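Local structure of MGS-M5 (Unidentified, 4Q3N) at residues Val75-Gly80 / Val118-Val123. The protein probably interconverts L-lactate and pyruvate with NAD as cofactor, as a lactate dehydrogenase of the lactate/malate dehydrogenase family. Sequence-based numbering, arbitrary orientation.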
loop_
_atom_site.group_PDB
_atom_site.type_symbol
_atom_site.label_atom_id
_atom_site.label_comp_id
_atom_site.label_asym_id
_atom_site.label_seq_id
_atom_site.Cartn_x
_atom_site.Cartn_y
_atom_site.Cartn_z
ATOM N N VAL A 75 -11.980 -7.083 -19.607
ATOM C CA VAL A 75 -11.339 -6.441 -20.774
ATOM C C VAL A 75 -11.788 -5.005 -20.760
ATOM O O VAL A 75 -13.005 -4.734 -20.673
ATOM C CB VAL A 75 -11.731 -7.120 -22.112
ATOM C CG1 VAL A 75 -11.105 -6.346 -23.286
ATOM C CG2 VAL A 75 -11.306 -8.624 -22.111
ATOM N N VAL A 76 -10.822 -4.099 -20.843
ATOM C CA VAL A 76 -11.109 -2.673 -20.828
ATOM C C VAL A 76 -10.915 -2.123 -22.228
ATOM O O VAL A 76 -9.815 -2.191 -22.775
ATOM C CB VAL A 76 -10.208 -1.928 -19.851
ATOM C CG1 VAL A 76 -10.574 -0.393 -19.776
ATOM C CG2 VAL A 76 -10.327 -2.612 -18.398
ATOM N N ILE A 77 -11.980 -1.599 -22.813
ATOM C CA ILE A 77 -11.909 -1.126 -24.203
ATOM C C ILE A 77 -11.757 0.394 -24.261
ATOM O O ILE A 77 -12.600 1.134 -23.748
ATOM C CB ILE A 77 -13.164 -1.533 -25.001
ATOM C CG1 ILE A 77 -13.366 -3.063 -24.910
ATOM C CG2 ILE A 77 -13.079 -0.984 -26.468
ATOM C CD1 ILE A 77 -14.731 -3.533 -25.417
ATOM N N THR A 78 -10.677 0.845 -24.879
ATOM C CA THR A 78 -10.402 2.298 -25.013
ATOM C C THR A 78 -10.304 2.687 -26.511
ATOM O O THR A 78 -10.116 3.837 -26.838
ATOM C CB THR A 78 -9.091 2.692 -24.288
ATOM O OG1 THR A 78 -7.968 2.352 -25.126
ATOM C CG2 THR A 78 -8.969 1.977 -22.917
ATOM N N ALA A 79 -10.452 1.715 -27.411
ATOM C CA ALA A 79 -10.314 1.956 -28.854
ATOM C C ALA A 79 -11.362 2.874 -29.421
ATOM O O ALA A 79 -12.513 2.881 -28.966
ATOM C CB ALA A 79 -10.374 0.627 -29.610
ATOM N N GLY A 80 -10.999 3.575 -30.495
ATOM C CA GLY A 80 -11.947 4.419 -31.193
ATOM C C GLY A 80 -11.229 5.411 -32.094
ATOM O O GLY A 80 -9.994 5.367 -32.232
ATOM N N VAL A 118 -16.122 -0.437 -20.801
ATOM C CA VAL A 118 -15.885 0.420 -21.977
ATOM C C VAL A 118 -15.476 1.806 -21.486
ATOM O O VAL A 118 -16.154 2.367 -20.630
ATOM C CB VAL A 118 -17.159 0.499 -22.852
ATOM C CG1 VAL A 118 -16.937 1.481 -24.027
ATOM C CG2 VAL A 118 -17.493 -0.876 -23.385
ATOM N N ALA A 119 -14.348 2.342 -21.954
ATOM C CA ALA A 119 -13.978 3.712 -21.574
ATOM C C ALA A 119 -14.010 4.644 -22.803
ATOM O O ALA A 119 -13.966 5.855 -22.657
ATOM C CB ALA A 119 -12.577 3.766 -20.928
ATOM N N SER A 120 -14.094 4.065 -23.992
ATOM C CA SER A 120 -14.151 4.829 -25.241
ATOM C C SER A 120 -15.306 5.819 -25.221
ATOM O O SER A 120 -16.355 5.463 -24.745
ATOM C CB SER A 120 -14.330 3.882 -26.429
ATOM O OG SER A 120 -13.319 2.901 -26.471
ATOM N N ASN A 121 -15.148 7.009 -25.797
ATOM C CA ASN A 121 -16.244 7.968 -25.876
ATOM C C ASN A 121 -16.926 7.940 -27.215
ATOM O O ASN A 121 -16.257 7.759 -28.209
ATOM C CB ASN A 121 -15.744 9.389 -25.607
ATOM C CG ASN A 121 -15.467 9.617 -24.130
ATOM O OD1 ASN A 121 -14.415 10.134 -23.753
ATOM N ND2 ASN A 121 -16.406 9.203 -23.289
ATOM N N PRO A 122 -18.264 8.168 -27.247
ATOM C CA PRO A 122 -19.127 8.493 -26.088
ATOM C C PRO A 122 -19.489 7.227 -25.311
ATOM O O PRO A 122 -20.077 6.276 -25.847
ATOM C CB PRO A 122 -20.367 9.154 -26.740
ATOM C CG PRO A 122 -20.396 8.604 -28.099
ATOM C CD PRO A 122 -18.985 8.330 -28.530
ATOM N N VAL A 123 -19.083 7.203 -24.062
ATOM C CA VAL A 123 -19.008 5.965 -23.332
ATOM C C VAL A 123 -20.398 5.336 -23.077
ATOM O O VAL A 123 -20.542 4.124 -23.104
ATOM C CB VAL A 123 -18.236 6.187 -21.995
ATOM C CG1 VAL A 123 -18.973 7.211 -21.087
ATOM C CG2 VAL A 123 -18.033 4.842 -21.235
#
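I77 pairs with V118 where two neighbouring parallel strands of the Rossmann-fold sheet end, 74-77 and 115-118. Their side chains lie on the same sheet face, and I77 CD1 comes within 4.3 Å of V118 CG2. I77 also packs on I100 and V104 of helix 89-109, while V118 packs on L126 and A130 of helix 123-134. The carbonyl oxygen of I77 accepts two backbone bonds. A119 N donates to I77 O at 2.8 Å, almost straight. The bond from S120 N to I77 O is longer, at 3.3 Å, and more bent, with an N-H...O angle of 139°. This shared acceptor holds the start of the second loop against the first strand end. That loop then runs through N121 into the cis peptide before P122, the N-cap residue of helix 123-134. T78 CB points away from the 118-123 segment, and its OG1 bonds to V9 O, beside the glycine-rich loop that fits a dinucleotide-binding pattern. At A79 the two loops are joined by a side chain. S120 OG sits beside its own backbone N (chi1 -56°), anti to the carbonyl carbon, and donates to A79 O at 2.6 Å. An alanine here would probably leave A79 O without this donor and tie the two loops less firmly. S120 OG lies tilted 33° from the carbonyl plane of A79.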